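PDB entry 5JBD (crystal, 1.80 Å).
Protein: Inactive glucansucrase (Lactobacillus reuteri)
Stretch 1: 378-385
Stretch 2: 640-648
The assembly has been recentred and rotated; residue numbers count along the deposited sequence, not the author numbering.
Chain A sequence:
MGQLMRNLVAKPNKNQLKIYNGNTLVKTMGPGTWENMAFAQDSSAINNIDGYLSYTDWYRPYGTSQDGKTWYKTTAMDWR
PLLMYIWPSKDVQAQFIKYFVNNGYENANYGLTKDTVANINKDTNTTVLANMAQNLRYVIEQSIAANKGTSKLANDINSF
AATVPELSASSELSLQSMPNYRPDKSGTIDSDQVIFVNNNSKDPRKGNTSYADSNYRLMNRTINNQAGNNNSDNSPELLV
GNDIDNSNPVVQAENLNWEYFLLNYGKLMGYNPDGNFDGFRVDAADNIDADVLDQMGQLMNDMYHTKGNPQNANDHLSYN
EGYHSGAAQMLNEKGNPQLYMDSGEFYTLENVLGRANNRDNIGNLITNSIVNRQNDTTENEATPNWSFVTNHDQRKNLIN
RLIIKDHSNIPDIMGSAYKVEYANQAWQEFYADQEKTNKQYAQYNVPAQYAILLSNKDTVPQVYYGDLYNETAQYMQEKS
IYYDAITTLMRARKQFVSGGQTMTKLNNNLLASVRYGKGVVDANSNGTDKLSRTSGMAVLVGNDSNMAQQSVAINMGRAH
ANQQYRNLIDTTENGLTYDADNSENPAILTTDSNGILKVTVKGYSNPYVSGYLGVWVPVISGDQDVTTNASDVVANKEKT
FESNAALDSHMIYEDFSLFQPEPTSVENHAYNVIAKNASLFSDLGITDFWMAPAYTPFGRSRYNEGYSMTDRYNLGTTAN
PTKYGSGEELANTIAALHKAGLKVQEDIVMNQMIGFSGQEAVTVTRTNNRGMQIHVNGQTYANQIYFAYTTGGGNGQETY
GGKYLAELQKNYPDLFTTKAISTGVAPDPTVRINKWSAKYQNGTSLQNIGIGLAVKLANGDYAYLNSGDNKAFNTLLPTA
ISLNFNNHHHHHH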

# COMPACT_ATOMS: atom_id res chain seq x y z
N THR A 378 -16.92 -26.44 17.19
CA THR A 378 -17.67 -26.69 15.98
C THR A 378 -16.80 -26.29 14.79
O THR A 378 -15.75 -25.67 14.96
N GLU A 379 -17.25 -26.65 13.59
CA GLU A 379 -16.57 -26.28 12.34
C GLU A 379 -17.56 -25.72 11.33
O GLU A 379 -18.77 -25.90 11.47
N ASN A 380 -17.04 -24.99 10.34
CA ASN A 380 -17.82 -24.32 9.32
C ASN A 380 -18.79 -23.26 9.82
O ASN A 380 -19.75 -22.93 9.13
N GLU A 381 -18.53 -22.72 11.00
CA GLU A 381 -19.37 -21.68 11.62
C GLU A 381 -18.68 -20.31 11.68
O GLU A 381 -19.34 -19.29 11.53
N ALA A 382 -17.38 -20.30 11.93
CA ALA A 382 -16.65 -19.05 12.06
C ALA A 382 -16.47 -18.40 10.70
O ALA A 382 -16.49 -19.08 9.67
N THR A 383 -16.30 -17.09 10.69
CA THR A 383 -15.95 -16.37 9.47
C THR A 383 -14.53 -16.75 9.03
O THR A 383 -13.57 -16.52 9.79
N PRO A 384 -14.38 -17.35 7.81
CA PRO A 384 -13.04 -17.68 7.28
C PRO A 384 -12.15 -16.46 7.28
O PRO A 384 -12.51 -15.43 6.72
N ASN A 385 -11.01 -16.54 7.98
CA ASN A 385 -10.22 -15.35 8.25
C ASN A 385 -8.73 -15.64 8.31
O ASN A 385 -8.31 -16.78 8.50
N THR A 640 -17.38 -20.87 -0.70
CA THR A 640 -16.03 -21.05 -1.25
C THR A 640 -15.08 -21.38 -0.09
O THR A 640 -14.70 -22.54 0.09
N PHE A 641 -14.70 -20.39 0.73
CA PHE A 641 -13.94 -20.70 1.95
C PHE A 641 -14.85 -21.08 3.12
O PHE A 641 -15.93 -20.53 3.28
N GLU A 642 -14.40 -22.07 3.88
CA GLU A 642 -15.07 -22.57 5.06
C GLU A 642 -14.01 -22.69 6.16
O GLU A 642 -12.94 -23.24 5.91
N SER A 643 -14.34 -22.18 7.34
CA SER A 643 -13.43 -22.22 8.51
C SER A 643 -13.57 -23.57 9.19
O SER A 643 -14.47 -23.79 10.00
N ASN A 644 -12.68 -24.50 8.84
CA ASN A 644 -12.72 -25.86 9.38
C ASN A 644 -11.28 -26.35 9.55
O ASN A 644 -10.34 -25.59 9.27
N ALA A 645 -11.11 -27.59 9.97
CA ALA A 645 -9.78 -28.16 10.19
C ALA A 645 -8.86 -28.12 8.96
O ALA A 645 -7.63 -27.96 9.09
N ALA A 646 -9.44 -28.25 7.76
CA ALA A 646 -8.62 -28.20 6.54
C ALA A 646 -8.09 -26.79 6.28
O ALA A 646 -6.90 -26.61 6.02
N LEU A 647 -8.95 -25.79 6.36
CA LEU A 647 -8.50 -24.41 6.15
C LEU A 647 -7.52 -23.99 7.25
O LEU A 647 -6.51 -23.31 6.96
N ASP A 648 -7.80 -24.41 8.48
CA ASP A 648 -6.91 -24.15 9.64
C ASP A 648 -5.52 -24.74 9.48
O ASP A 648 -4.57 -24.26 10.10

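Where irregular segments meet without forming a sheet, side chains and water can satisfy backbone polar groups that make no direct backbone bond across the contact, and the contact between 378-385 and 640-648 of this inactive glucansucrase illustrates how. Only one direct bond joins backbone to backbone: Asn380 N donates to Ser643 O at 2.9 Å. Side chains supply the other two direct bonds. Glu379 (chi1 m, chi2 t) leaves its CA sideways to the partner stretch, yet its end comes nearer, and OE1 accepts from Ala645 N at 2.9 Å, with a nearly straight N-H...O angle of 167°. This amide lies at the start of a weakly bonded helix, where no preceding turn offers it a carbonyl.

Asn644, at the N-cap, works in two directions. With chi1 in p, its OD1 accepts from Leu647 N at 3.1 Å and, weakly, from Ala646 N at 3.0 Å, while its ND2 donates across the interface to Asn380 OD1 at 3.0 Å. The amide thus caps the helix and ties it to the neighbouring loop; Asn380 reaches it with chi1 in m.

Ser643 points toward stretch 1, and waters serve the groups around it. Water 2 accepts from Ser643 N at 2.9 Å and donates to Ala382 O at 2.8 Å, bridging two backbones. Water 1 accepts from Glu381 N at 3.0 Å and lies 3.1 Å from Ser643 O. The Ser643 side chain, chi1 t, places OG to accept from water 3 at 2.9 Å, and that water accepts from Asn385 N at 3.0 Å.

Beside this polar network, Pro384 points toward stretch 2 and supplies the apolar packing: its CB lies 3.8 Å from Phe641 CB and 4.1 Å from Leu647 CD2. Phe641 (chi1 m) starts toward Pro384, but its ring leads away, so the contact falls near its backbone.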

# COMPACT_ATOMS: atom_id res chain seq x y z
CB THR A 378 -18.97 -25.86 15.95
OG1 THR A 378 -18.65 -24.48 16.16
CG2 THR A 378 -19.96 -26.34 17.03
CB GLU A 379 -15.79 -27.47 11.78
CG GLU A 379 -14.47 -27.71 12.52
CD GLU A 379 -13.80 -29.00 12.11
OE1 GLU A 379 -13.42 -29.15 10.91
OE2 GLU A 379 -13.64 -29.86 12.99
CB ASN A 380 -18.55 -25.35 8.46
CG ASN A 380 -17.60 -26.41 7.96
OD1 ASN A 380 -16.74 -26.12 7.15
ND2 ASN A 380 -17.71 -27.63 8.49
CB GLU A 381 -19.79 -22.09 13.04
CG GLU A 381 -20.67 -23.33 13.05
CD GLU A 381 -21.33 -23.62 14.39
OE1 GLU A 381 -20.85 -23.15 15.46
OE2 GLU A 381 -22.34 -24.35 14.36
CB ALA A 382 -15.28 -19.31 12.69
CB THR A 383 -16.01 -14.87 9.71
OG1 THR A 383 -17.32 -14.54 10.17
CG2 THR A 383 -15.68 -14.08 8.43
CB PRO A 384 -13.33 -18.15 5.84
CG PRO A 384 -14.71 -18.68 5.91
CD PRO A 384 -15.44 -17.79 6.86
CB ASN A 385 -10.67 -14.67 9.55
CG ASN A 385 -10.29 -15.46 10.78
OD1 ASN A 385 -9.20 -15.29 11.34
ND2 ASN A 385 -11.16 -16.38 11.17
CB THR A 640 -15.66 -19.82 -2.08
OG1 THR A 640 -16.56 -19.73 -3.20
CG2 THR A 640 -14.24 -19.90 -2.62
CB PHE A 641 -12.94 -19.59 2.30
CG PHE A 641 -11.87 -19.45 1.27
CD1 PHE A 641 -10.96 -20.49 1.08
CD2 PHE A 641 -11.84 -18.38 0.39
CE1 PHE A 641 -10.00 -20.42 0.09
CE2 PHE A 641 -10.89 -18.31 -0.60
CZ PHE A 641 -9.97 -19.33 -0.75
CB GLU A 642 -15.62 -23.94 4.81
CG GLU A 642 -16.68 -24.04 3.72
CD GLU A 642 -17.17 -25.46 3.55
OE1 GLU A 642 -16.32 -26.37 3.42
OE2 GLU A 642 -18.39 -25.68 3.56
CB SER A 643 -13.74 -21.07 9.47
OG SER A 643 -12.72 -20.91 10.46
CB ASN A 644 -13.55 -26.78 8.46
CG ASN A 644 -13.07 -26.77 7.02
OD1 ASN A 644 -11.87 -26.75 6.74
ND2 ASN A 644 -14.02 -26.79 6.08
CB ALA A 645 -9.91 -29.59 10.73
CB ALA A 646 -9.36 -28.74 5.34
CB LEU A 647 -9.67 -23.43 6.10
CG LEU A 647 -9.29 -22.02 5.63
CD1 LEU A 647 -8.88 -22.03 4.16
CD2 LEU A 647 -10.45 -21.06 5.82
CB ASP A 648 -7.49 -24.72 10.96
CG ASP A 648 -8.66 -23.92 11.51
OD1 ASP A 648 -8.98 -22.83 11.00
OD2 ASP A 648 -9.24 -24.37 12.53
O HOH W 1 -16.01 -22.86 12.58
O HOH W 2 -17.01 -21.29 7.96
O HOH W 3 -10.75 -19.19 9.32